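Local coordinates for protein saframycin Mx1 synthetase B (Legionella pneumophila subsp. pneumophila, PDB 3KXW) that belongs to the ANL superfamily of AMP-binding enzymes and holds 5'-O-[(S)-(dodecanoyloxy)(hydroxy)phosphoryl]adenosine in a pocket of its large N-terminal part, at residues A[266-271]-A[303-308]; A[323-328]-A[343-348]; A[369-374]-A[496-501]. One frame throughout, in Å; residues are numbered along the deposited sequence.

Following the chain from the N terminus, contact 1 closes the first loop: segments 266-271 and 303-308, 32 residues apart, join the starts of two helices on either side of strand 293-296 in the sequence. Contact 2 then folds 343-348 back on 323-328, the strand that follows helix 303-313, and closes a loop holding strand 335-338. Contact 3 opens last and reaches farthest, from 369-374 to the hairpin turn at 496-501. The three are in series and neither nest nor cross. They meet nonetheless: Glu303 OE1 lies 2.7 Å from Tyr345 OH, and Leu348 O lies 2.8 Å from Leu373 N. Contact 3 alone bridges the AMP-binding part and the C-terminal part.

Contact 1: residues A[266-271]-A[303-308]; sequences SPNFAY and EETMEH
Asn268 lays the end of its side chain against Thr305, its amide nitrogen meeting the hydroxyl and its carbonyl oxygen passing beside the CB-CG2 branch. The two residues belong to consecutive beta-alpha-beta crossovers: helix 269-277 links parallel strands 263-266 and 293-296, and helix 303-313 links 293-296 to 323-328. Asn268 ND2 donates to Thr305 OG1 at 3.0 Å with an N-H...O angle of 150°, the acceptor standing 19° out of the amide plane, so the bond is slightly bent and tilted. The amide is gripped at both ends, because OD1 takes bonds from Arg302 N and Asn296 ND2, which should fix its flip. Thr305 OG1 is also bonded to Asp272 OD2 and Arg302 NH1, making three partners for one buried hydroxyl. With chi1 at -62°, that hydroxyl sits beside its own backbone N and the methyl is sent anti to that N, toward the backbone leading into helix 269-277, where Thr305 CG2 comes 3.6 Å from Asn268 O. The Tyr271 ring leads away, its OH hydrogen-bonded to Phe295 O, and only the base of the side chain meets Thr305: Tyr271 CB rests 3.7 Å from Thr305 CG2.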
loop_
_atom_site.group_PDB
_atom_site.type_symbol
_atom_site.label_atom_id
_atom_site.label_comp_id
_atom_site.label_asym_id
_atom_site.label_seq_id
_atom_site.Cartn_x
_atom_site.Cartn_y
_atom_site.Cartn_z
ATOM N N SER A 266 -7.358 -4.293 1.912
ATOM C CA SER A 266 -5.929 -4.576 1.939
ATOM C C SER A 266 -5.496 -5.146 0.602
ATOM O O SER A 266 -6.326 -5.470 -0.237
ATOM C CB SER A 266 -5.642 -5.646 3.004
ATOM O OG SER A 266 -6.293 -6.881 2.667
ATOM N N PRO A 267 -4.174 -5.304 0.409
ATOM C CA PRO A 267 -3.720 -6.143 -0.708
ATOM C C PRO A 267 -4.191 -7.572 -0.502
ATOM O O PRO A 267 -4.497 -7.988 0.616
ATOM C CB PRO A 267 -2.175 -6.090 -0.599
ATOM C CG PRO A 267 -1.890 -4.884 0.240
ATOM C CD PRO A 267 -3.050 -4.813 1.216
ATOM N N ASN A 268 -4.247 -8.313 -1.590
ATOM C CA ASN A 268 -4.749 -9.685 -1.578
ATOM C C ASN A 268 -4.114 -10.565 -0.488
ATOM O O ASN A 268 -4.805 -11.329 0.176
ATOM C CB ASN A 268 -4.464 -10.277 -2.954
ATOM C CG ASN A 268 -5.085 -11.634 -3.140
ATOM O OD1 ASN A 268 -6.263 -11.738 -3.472
ATOM N ND2 ASN A 268 -4.287 -12.680 -2.968
ATOM N N PHE A 269 -2.798 -10.465 -0.296
ATOM C CA PHE A 269 -2.119 -11.368 0.653
ATOM C C PHE A 269 -2.747 -11.398 2.063
ATOM O O PHE A 269 -2.683 -12.417 2.768
ATOM C CB PHE A 269 -0.633 -11.006 0.782
ATOM C CG PHE A 269 -0.370 -9.970 1.832
ATOM C CD1 PHE A 269 -0.158 -10.341 3.149
ATOM C CD2 PHE A 269 -0.364 -8.613 1.501
ATOM C CE1 PHE A 269 0.048 -9.392 4.133
ATOM C CE2 PHE A 269 -0.152 -7.662 2.487
ATOM C CZ PHE A 269 0.053 -8.057 3.801
ATOM N N ALA A 270 -3.320 -10.276 2.499
ATOM C CA ALA A 270 -3.729 -10.186 3.901
ATOM C C ALA A 270 -4.933 -11.085 4.214
ATOM O O ALA A 270 -5.115 -11.534 5.363
ATOM C CB ALA A 270 -4.005 -8.720 4.296
ATOM N N TYR A 271 -5.748 -11.362 3.201
ATOM C CA TYR A 271 -6.858 -12.289 3.373
ATOM C C TYR A 271 -6.315 -13.724 3.588
ATOM O O TYR A 271 -6.782 -14.457 4.461
ATOM C CB TYR A 271 -7.878 -12.163 2.216
ATOM C CG TYR A 271 -8.535 -10.780 2.152
ATOM C CD1 TYR A 271 -9.500 -10.408 3.074
ATOM C CD2 TYR A 271 -8.167 -9.858 1.182
ATOM C CE1 TYR A 271 -10.096 -9.146 3.045
ATOM C CE2 TYR A 271 -8.746 -8.589 1.138
ATOM C CZ TYR A 271 -9.707 -8.240 2.072
ATOM O OH TYR A 271 -10.280 -7.001 2.037
ATOM N N GLU A 303 -8.866 -15.287 -6.988
ATOM C CA GLU A 303 -10.100 -15.987 -6.644
ATOM C C GLU A 303 -9.899 -16.973 -5.496
ATOM O O GLU A 303 -10.685 -17.003 -4.564
ATOM C CB GLU A 303 -10.669 -16.735 -7.853
ATOM C CG GLU A 303 -11.737 -17.767 -7.464
ATOM C CD GLU A 303 -13.022 -17.123 -6.969
ATOM O OE1 GLU A 303 -13.257 -15.948 -7.308
ATOM O OE2 GLU A 303 -13.787 -17.789 -6.229
ATOM N N GLU A 304 -8.827 -17.760 -5.549
ATOM C CA GLU A 304 -8.604 -18.761 -4.510
ATOM C C GLU A 304 -8.488 -18.118 -3.109
ATOM O O GLU A 304 -9.050 -18.623 -2.142
ATOM C CB GLU A 304 -7.388 -19.645 -4.831
ATOM C CG GLU A 304 -7.113 -20.721 -3.772
ATOM C CD GLU A 304 -5.932 -21.640 -4.136
ATOM O OE1 GLU A 304 -4.824 -21.134 -4.429
ATOM O OE2 GLU A 304 -6.112 -22.876 -4.119
ATOM N N THR A 305 -7.750 -17.014 -3.020
ATOM C CA THR A 305 -7.661 -16.242 -1.787
ATOM C C THR A 305 -9.013 -15.850 -1.247
ATOM O O THR A 305 -9.286 -16.022 -0.062
ATOM C CB THR A 305 -6.848 -14.952 -1.992
ATOM O OG1 THR A 305 -5.520 -15.303 -2.378
ATOM C CG2 THR A 305 -6.815 -14.120 -0.707
HETATM N N MSE A 306 -9.860 -15.283 -2.097
HETATM C CA MSE A 306 -11.139 -14.790 -1.603
HETATM C C MSE A 306 -12.086 -15.925 -1.231
HETATM O O MSE A 306 -12.880 -15.802 -0.295
HETATM C CB MSE A 306 -11.780 -13.811 -2.588
HETATM C CG MSE A 306 -10.961 -12.546 -2.676
HETATM SE SE MSE A 306 -11.617 -11.168 -3.871
HETATM C CE MSE A 306 -11.175 -12.047 -5.540
ATOM N N GLU A 307 -11.999 -17.025 -1.966
ATOM C CA GLU A 307 -12.866 -18.160 -1.686
ATOM C C GLU A 307 -12.447 -18.780 -0.358
ATOM O O GLU A 307 -13.306 -19.098 0.446
ATOM C CB GLU A 307 -12.858 -19.168 -2.840
ATOM C CG GLU A 307 -13.580 -20.499 -2.581
ATOM C CD GLU A 307 -15.084 -20.388 -2.344
ATOM O OE1 GLU A 307 -15.697 -19.334 -2.596
ATOM O OE2 GLU A 307 -15.674 -21.396 -1.901
ATOM N N HIS A 308 -11.135 -18.925 -0.132
ATOM C CA HIS A 308 -10.608 -19.417 1.145
ATOM C C HIS A 308 -11.074 -18.557 2.297
ATOM O O HIS A 308 -11.466 -19.069 3.333
ATOM C CB HIS A 308 -9.082 -19.417 1.180
ATOM C CG HIS A 308 -8.443 -20.538 0.427
ATOM N ND1 HIS A 308 -7.082 -20.739 0.422
ATOM C CD2 HIS A 308 -8.972 -21.513 -0.349
ATOM C CE1 HIS A 308 -6.795 -21.792 -0.325
ATOM N NE2 HIS A 308 -7.924 -22.277 -0.809
#

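Contact 2: residues A[323-328]-A[343-348]; sequences FYPCYG and SSYKTL. With 1ZZ (5'-O-[(S)-(dodecanoyloxy)(hydroxy)phosphoryl]adenosine), chain B.
On the far flank of the strand that lines the pocket for 5'-O-[(S)-(dodecanoyloxy)(hydroxy)phosphoryl]adenosine, Pro325 and Phe323 pack against Tyr345. Pro325 CD approaches Tyr345 CB to 3.7 Å, and the two side chains cross at about a right angle. Phe323 contributes the base of its side chain, with CB 3.8 Å from Tyr345 CE2, while its ring leads away and meets Tyr271 and Phe318 edge-to-face. Tyr345 CG stands between its backbone N and carbonyl carbon (chi1 63°), a torsion that sets the ring over its own backbone and points it across the chain, with CB and CG at Pro325 and CE2 at Phe323 CB. The phenol end reaches helix 303-313, where OH is hydrogen-bonded to Glu303 OE1.

No direct hydrogen bond joins the segments; water does that work. Tyr345 N donates to a water at 2.9 Å, and this water is also hydrogen-bonded to Phe323 O and Ser343 O. A second water joins the same two carbonyls, lying 3.0 Å from Phe323 O.

Strand 323-328 lies in the middle of a five-stranded mixed sheet, parallel to 293-296 on one side and antiparallel to 335-338 on the other. Its C-terminal half meets the ligand. Ligand N5 donates to Cys326 O at 2.9 Å, with an N-H...O angle of 150°. Cys326 SG touches the alkyl chain, 3.4 Å from ligand C7. Tyr327 puts CD1 3.7 Å from ligand N2, and its OH is bonded to Asp442 OD2, itself a ligand partner, so its hydroxyl helps to position Asp442. Gly328, with no side chain, lets the alkyl chain run close to the backbone: its CA is 3.5 Å from ligand C9.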
loop_
_atom_site.group_PDB
_atom_site.type_symbol
_atom_site.label_atom_id
_atom_site.label_comp_id
_atom_site.label_asym_id
_atom_site.label_seq_id
_atom_site.Cartn_x
_atom_site.Cartn_y
_atom_site.Cartn_z
ATOM N N PHE A 323 -16.645 -8.632 -1.130
ATOM C CA PHE A 323 -15.313 -8.485 -1.719
ATOM C C PHE A 323 -15.368 -7.539 -2.884
ATOM O O PHE A 323 -16.251 -7.664 -3.738
ATOM C CB PHE A 323 -14.752 -9.826 -2.192
ATOM C CG PHE A 323 -13.940 -10.540 -1.157
ATOM C CD1 PHE A 323 -12.813 -9.942 -0.604
ATOM C CD2 PHE A 323 -14.264 -11.826 -0.760
ATOM C CE1 PHE A 323 -12.042 -10.622 0.324
ATOM C CE2 PHE A 323 -13.514 -12.489 0.178
ATOM C CZ PHE A 323 -12.381 -11.889 0.710
ATOM N N TYR A 324 -14.414 -6.602 -2.924
ATOM C CA TYR A 324 -14.437 -5.522 -3.902
ATOM C C TYR A 324 -13.045 -5.348 -4.487
ATOM O O TYR A 324 -12.263 -4.540 -3.981
ATOM C CB TYR A 324 -14.877 -4.214 -3.235
ATOM C CG TYR A 324 -15.123 -3.070 -4.194
ATOM C CD1 TYR A 324 -16.359 -2.892 -4.786
ATOM C CD2 TYR A 324 -14.113 -2.164 -4.498
ATOM C CE1 TYR A 324 -16.603 -1.834 -5.655
ATOM C CE2 TYR A 324 -14.345 -1.092 -5.378
ATOM C CZ TYR A 324 -15.593 -0.946 -5.959
ATOM O OH TYR A 324 -15.815 0.095 -6.832
ATOM N N PRO A 325 -12.734 -6.118 -5.547
ATOM C CA PRO A 325 -11.469 -5.957 -6.267
ATOM C C PRO A 325 -11.402 -4.556 -6.847
ATOM O O PRO A 325 -12.420 -4.021 -7.275
ATOM C CB PRO A 325 -11.560 -7.001 -7.388
ATOM C CG PRO A 325 -12.535 -8.015 -6.879
ATOM C CD PRO A 325 -13.534 -7.236 -6.067
ATOM N N CYS A 326 -10.221 -3.954 -6.845
ATOM C CA CYS A 326 -10.068 -2.625 -7.443
ATOM C C CYS A 326 -8.633 -2.467 -7.895
ATOM O O CYS A 326 -7.742 -3.171 -7.409
ATOM C CB CYS A 326 -10.445 -1.507 -6.439
ATOM S SG CYS A 326 -9.797 -1.686 -4.768
ATOM N N TYR A 327 -8.406 -1.524 -8.801
ATOM C CA TYR A 327 -7.072 -1.322 -9.366
ATOM C C TYR A 327 -6.723 0.164 -9.304
ATOM O O TYR A 327 -7.593 1.012 -9.410
ATOM C CB TYR A 327 -7.051 -1.797 -10.822
ATOM C CG TYR A 327 -5.879 -1.257 -11.637
ATOM C CD1 TYR A 327 -4.628 -1.852 -11.571
ATOM C CD2 TYR A 327 -6.033 -0.152 -12.467
ATOM C CE1 TYR A 327 -3.550 -1.370 -12.321
ATOM C CE2 TYR A 327 -4.957 0.328 -13.207
ATOM C CZ TYR A 327 -3.739 -0.285 -13.141
ATOM O OH TYR A 327 -2.691 0.217 -13.888
ATOM N N GLY A 328 -5.454 0.460 -9.096
ATOM C CA GLY A 328 -4.991 1.838 -9.146
ATOM C C GLY A 328 -3.496 1.918 -8.910
ATOM O O GLY A 328 -2.825 0.892 -8.751
ATOM N N SER A 343 -22.253 -6.134 -5.208
ATOM C CA SER A 343 -22.406 -7.055 -6.327
ATOM C C SER A 343 -21.299 -8.119 -6.313
ATOM O O SER A 343 -20.229 -7.888 -5.748
ATOM C CB SER A 343 -22.397 -6.264 -7.638
ATOM O OG SER A 343 -22.231 -7.125 -8.744
ATOM N N SER A 344 -21.546 -9.281 -6.913
ATOM C CA SER A 344 -20.513 -10.321 -7.008
ATOM C C SER A 344 -19.497 -9.925 -8.056
ATOM O O SER A 344 -19.872 -9.667 -9.194
ATOM C CB SER A 344 -21.114 -11.661 -7.447
ATOM O OG SER A 344 -22.013 -12.179 -6.493
ATOM N N TYR A 345 -18.212 -9.914 -7.705
ATOM C CA TYR A 345 -17.194 -9.601 -8.700
ATOM C C TYR A 345 -17.144 -10.676 -9.797
ATOM O O TYR A 345 -17.462 -11.846 -9.557
ATOM C CB TYR A 345 -15.815 -9.416 -8.049
ATOM C CG TYR A 345 -15.286 -10.663 -7.371
ATOM C CD1 TYR A 345 -14.661 -11.656 -8.102
ATOM C CD2 TYR A 345 -15.403 -10.832 -5.994
ATOM C CE1 TYR A 345 -14.180 -12.810 -7.476
ATOM C CE2 TYR A 345 -14.914 -11.965 -5.365
ATOM C CZ TYR A 345 -14.316 -12.948 -6.106
ATOM O OH TYR A 345 -13.848 -14.081 -5.480
ATOM N N LYS A 346 -16.740 -10.274 -10.994
ATOM C CA LYS A 346 -16.666 -11.200 -12.115
ATOM C C LYS A 346 -15.306 -11.866 -12.259
ATOM O O LYS A 346 -14.288 -11.319 -11.838
ATOM C CB LYS A 346 -17.043 -10.475 -13.412
ATOM C CG LYS A 346 -18.455 -9.853 -13.356
ATOM C CD LYS A 346 -18.795 -9.183 -14.673
ATOM C CE LYS A 346 -20.182 -8.555 -14.653
ATOM N NZ LYS A 346 -20.230 -7.371 -13.729
ATOM N N THR A 347 -15.299 -13.057 -12.848
ATOM C CA THR A 347 -14.062 -13.743 -13.185
ATOM C C THR A 347 -14.108 -14.222 -14.634
ATOM O O THR A 347 -15.182 -14.341 -15.228
ATOM C CB THR A 347 -13.739 -14.936 -12.228
ATOM O OG1 THR A 347 -14.672 -16.007 -12.425
ATOM C CG2 THR A 347 -13.769 -14.490 -10.762
ATOM N N LEU A 348 -12.937 -14.459 -15.211
ATOM C CA LEU A 348 -12.849 -15.102 -16.525
ATOM C C LEU A 348 -11.911 -16.286 -16.470
ATOM O O LEU A 348 -10.965 -16.306 -15.686
ATOM C CB LEU A 348 -12.346 -14.120 -17.572
ATOM C CG LEU A 348 -13.325 -13.029 -17.985
ATOM C CD1 LEU A 348 -12.562 -11.994 -18.819
ATOM C CD2 LEU A 348 -14.498 -13.647 -18.743
HETATM P P 1ZZ B . 1.200 1.762 -5.929
HETATM C C1 1ZZ B . -11.517 3.474 1.096
HETATM N N1 1ZZ B . -1.728 -3.233 -8.719
HETATM O O1 1ZZ B . -1.317 -0.153 -5.148
HETATM C C2 1ZZ B . -10.488 2.573 0.401
HETATM N N2 1ZZ B . -3.852 -2.912 -8.096
HETATM O O2 1ZZ B . -0.342 1.972 -5.342
HETATM C C3 1ZZ B . -10.407 2.845 -1.106
HETATM N N3 1ZZ B . -2.070 -5.509 -9.975
HETATM O O3 1ZZ B . 1.589 2.948 -6.662
HETATM C C4 1ZZ B . -9.108 2.276 -1.694
HETATM N N4 1ZZ B . -4.367 -6.232 -9.876
HETATM O O4 1ZZ B . 2.181 1.519 -4.670
HETATM C C5 1ZZ B . -9.163 2.115 -3.223
HETATM N N5 1ZZ B . -6.110 -5.021 -8.900
HETATM O O5 1ZZ B . 1.300 0.407 -6.896
HETATM C C6 1ZZ B . -7.870 1.425 -3.680
HETATM O O6 1ZZ B . 0.303 -2.043 -7.935
HETATM C C7 1ZZ B . -7.647 0.960 -5.141
HETATM O O7 1ZZ B . 0.936 -2.864 -10.655
HETATM C C8 1ZZ B . -6.385 0.149 -5.493
HETATM O O8 1ZZ B . 0.729 -0.411 -10.926
HETATM C C9 1ZZ B . -5.210 1.117 -5.713
HETATM C C10 1ZZ B . -3.822 0.522 -5.376
HETATM C C11 1ZZ B . -2.786 1.681 -5.376
HETATM C C12 1ZZ B . -1.404 1.104 -5.737
HETATM C C13 1ZZ B . 0.428 0.227 -7.990
HETATM C C14 1ZZ B . 0.691 -0.997 -8.612
HETATM C C15 1ZZ B . 0.032 -1.123 -10.034
HETATM C C16 1ZZ B . -0.012 -2.421 -10.271
HETATM C C17 1ZZ B . -0.394 -2.911 -8.960
HETATM C C18 1ZZ B . -2.688 -2.384 -8.032
HETATM C C19 1ZZ B . -3.698 -4.208 -8.824
HETATM C C20 1ZZ B . -2.468 -4.352 -9.221
HETATM C C21 1ZZ B . -2.955 -6.434 -10.257
HETATM C C22 1ZZ B . -4.726 -5.242 -9.236
HETATM O O HOH W 1 -18.098 -9.571 -4.789
HETATM O O HOH W 2 -18.549 -5.941 -4.466
#

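Contact 3: residues A[369-374]-A[496-501]; sequences GSYKLV and EEHEYK
Tyr371 and His498 meet ring on ring, in a face-to-face stack with centroids 3.6 Å apart and planes at 14°. The overlap can be read atom by atom. The NE2-CE1 side of the imidazole lies over the CD2-CE2 side of the phenol ring, with His498 NE2 3.3 Å from Tyr371 CD2 and His498 CE1 3.4 Å from Tyr371 CE2. His498 CD2 falls nearest the root of the tyrosine ring, 3.6 Å from Tyr371 CG, whereas ND1 is turned toward its outer end, 3.7 Å from Tyr371 CZ. Neither imidazole nitrogen makes a hydrogen bond across the contact, so the pairing rests on ring faces.

The first torsions of both side chains bring the rings together. In Tyr371, CG sits above the backbone, flanked by N and the carbonyl carbon (chi1 60°), which stands the ring up from strand 371-374 on the side of Leu350 and Gln354. In His498 chi1 is -34°, partway from staggered to eclipsed, a modest torsional cost that swings the imidazole toward the tyrosine.

His498 sits in the two-residue turn of a beta hairpin between antiparallel strands 486-496 and 499-508, and both turn residues, Glu497 and His498, have positive phi. The turn is closed by Glu496 N donating to Glu499 O at 2.8 Å, with a weak return bond from Glu499 N. The hairpin belongs to the C-terminal part of the protein, while Tyr371 lies in the AMP-binding part, on a strand paired with 347-350. ANL proteins are known to reorient their C-terminal domain, so this stack is probably particular to the conformation in the crystal. Near it, Glu499 OE2 forms a salt bridge with Arg302 NE, a second tie from the hairpin to the larger part.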
loop_
_atom_site.group_PDB
_atom_site.type_symbol
_atom_site.label_atom_id
_atom_site.label_comp_id
_atom_site.label_asym_id
_atom_site.label_seq_id
_atom_site.Cartn_x
_atom_site.Cartn_y
_atom_site.Cartn_z
ATOM N N GLY A 369 -5.760 -27.234 -17.088
ATOM C CA GLY A 369 -4.732 -26.212 -17.179
ATOM C C GLY A 369 -5.285 -24.794 -17.291
ATOM O O GLY A 369 -4.519 -23.839 -17.372
ATOM N N SER A 370 -6.609 -24.660 -17.290
ATOM C CA SER A 370 -7.257 -23.347 -17.308
ATOM C C SER A 370 -7.005 -22.612 -15.991
ATOM O O SER A 370 -6.701 -23.236 -14.975
ATOM C CB SER A 370 -8.759 -23.504 -17.527
ATOM O OG SER A 370 -9.377 -24.097 -16.397
ATOM N N TYR A 371 -7.132 -21.286 -16.008
ATOM C CA TYR A 371 -6.960 -20.489 -14.799
ATOM C C TYR A 371 -7.914 -19.312 -14.814
ATOM O O TYR A 371 -8.389 -18.913 -15.869
ATOM C CB TYR A 371 -5.514 -20.014 -14.630
ATOM C CG TYR A 371 -4.949 -19.153 -15.739
ATOM C CD1 TYR A 371 -4.789 -17.779 -15.570
ATOM C CD2 TYR A 371 -4.546 -19.714 -16.949
ATOM C CE1 TYR A 371 -4.254 -16.985 -16.580
ATOM C CE2 TYR A 371 -4.012 -18.939 -17.956
ATOM C CZ TYR A 371 -3.869 -17.574 -17.773
ATOM O OH TYR A 371 -3.334 -16.811 -18.782
ATOM N N LYS A 372 -8.197 -18.760 -13.642
ATOM C CA LYS A 372 -9.189 -17.707 -13.528
ATOM C C LYS A 372 -8.509 -16.369 -13.263
ATOM O O LYS A 372 -7.566 -16.293 -12.475
ATOM C CB LYS A 372 -10.168 -18.008 -12.398
ATOM C CG LYS A 372 -11.089 -19.215 -12.614
ATOM C CD LYS A 372 -12.414 -18.991 -11.907
ATOM C CE LYS A 372 -13.019 -20.292 -11.416
ATOM N NZ LYS A 372 -14.259 -20.023 -10.610
ATOM N N LEU A 373 -8.993 -15.322 -13.926
ATOM C CA LEU A 373 -8.577 -13.969 -13.622
ATOM C C LEU A 373 -9.768 -13.262 -13.008
ATOM O O LEU A 373 -10.914 -13.513 -13.403
ATOM C CB LEU A 373 -8.131 -13.224 -14.876
ATOM C CG LEU A 373 -6.867 -13.706 -15.585
ATOM C CD1 LEU A 373 -6.572 -12.804 -16.770
ATOM C CD2 LEU A 373 -5.674 -13.766 -14.629
ATOM N N VAL A 374 -9.493 -12.385 -12.044
ATOM C CA VAL A 374 -10.533 -11.644 -11.360
ATOM C C VAL A 374 -10.649 -10.277 -11.994
ATOM O O VAL A 374 -9.639 -9.642 -12.293
ATOM C CB VAL A 374 -10.206 -11.448 -9.872
ATOM C CG1 VAL A 374 -11.259 -10.577 -9.209
ATOM C CG2 VAL A 374 -10.100 -12.813 -9.155
ATOM N N GLU A 496 5.441 -19.216 -11.101
ATOM C CA GLU A 496 4.856 -20.532 -10.927
ATOM C C GLU A 496 3.396 -20.502 -11.353
ATOM O O GLU A 496 2.538 -20.005 -10.625
ATOM C CB GLU A 496 5.002 -20.942 -9.461
ATOM C CG GLU A 496 4.387 -22.272 -9.081
ATOM C CD GLU A 496 4.942 -22.774 -7.776
ATOM O OE1 GLU A 496 5.918 -23.550 -7.812
ATOM O OE2 GLU A 496 4.431 -22.364 -6.712
ATOM N N GLU A 497 3.138 -21.048 -12.541
ATOM C CA GLU A 497 1.870 -20.892 -13.264
ATOM C C GLU A 497 1.119 -19.601 -12.963
ATOM O O GLU A 497 0.316 -19.515 -12.025
ATOM C CB GLU A 497 0.965 -22.130 -13.128
ATOM C CG GLU A 497 0.391 -22.350 -11.750
ATOM C CD GLU A 497 0.002 -23.795 -11.523
ATOM O OE1 GLU A 497 -0.882 -24.306 -12.260
ATOM O OE2 GLU A 497 0.579 -24.414 -10.597
ATOM N N HIS A 498 1.408 -18.591 -13.774
ATOM C CA HIS A 498 0.611 -17.380 -13.783
ATOM C C HIS A 498 0.764 -16.504 -12.536
ATOM O O HIS A 498 0.102 -15.482 -12.442
ATOM C CB HIS A 498 -0.873 -17.732 -14.014
ATOM C CG HIS A 498 -1.084 -18.908 -14.922
ATOM N ND1 HIS A 498 -0.719 -18.897 -16.252
ATOM C CD2 HIS A 498 -1.635 -20.125 -14.694
ATOM C CE1 HIS A 498 -1.019 -20.062 -16.799
ATOM N NE2 HIS A 498 -1.580 -20.824 -15.875
ATOM N N GLU A 499 1.613 -16.899 -11.586
ATOM C CA GLU A 499 1.873 -16.079 -10.400
ATOM C C GLU A 499 3.356 -15.983 -10.052
ATOM O O GLU A 499 4.157 -16.857 -10.407
ATOM C CB GLU A 499 1.128 -16.639 -9.192
ATOM C CG GLU A 499 -0.177 -17.270 -9.577
ATOM C CD GLU A 499 -1.076 -17.494 -8.391
ATOM O OE1 GLU A 499 -0.621 -18.130 -7.409
ATOM O OE2 GLU A 499 -2.237 -17.030 -8.459
ATOM N N TYR A 500 3.717 -14.914 -9.356
ATOM C CA TYR A 500 5.076 -14.793 -8.849
ATOM C C TYR A 500 5.075 -14.976 -7.338
ATOM O O TYR A 500 4.179 -14.496 -6.661
ATOM C CB TYR A 500 5.678 -13.444 -9.222
ATOM C CG TYR A 500 5.980 -13.300 -10.694
ATOM C CD1 TYR A 500 7.230 -13.652 -11.207
ATOM C CD2 TYR A 500 5.017 -12.822 -11.574
ATOM C CE1 TYR A 500 7.513 -13.517 -12.555
ATOM C CE2 TYR A 500 5.283 -12.696 -12.924
ATOM C CZ TYR A 500 6.530 -13.038 -13.411
ATOM O OH TYR A 500 6.784 -12.898 -14.750
ATOM N N LYS A 501 6.078 -15.671 -6.811
ATOM C CA LYS A 501 6.123 -15.944 -5.370
ATOM C C LYS A 501 7.500 -15.613 -4.817
ATOM O O LYS A 501 8.479 -16.220 -5.211
ATOM C CB LYS A 501 5.795 -17.415 -5.088
ATOM C CG LYS A 501 4.506 -17.931 -5.754
ATOM C CD LYS A 501 4.140 -19.358 -5.310
ATOM C CE LYS A 501 3.405 -19.351 -3.974
ATOM N NZ LYS A 501 2.234 -18.417 -4.002
#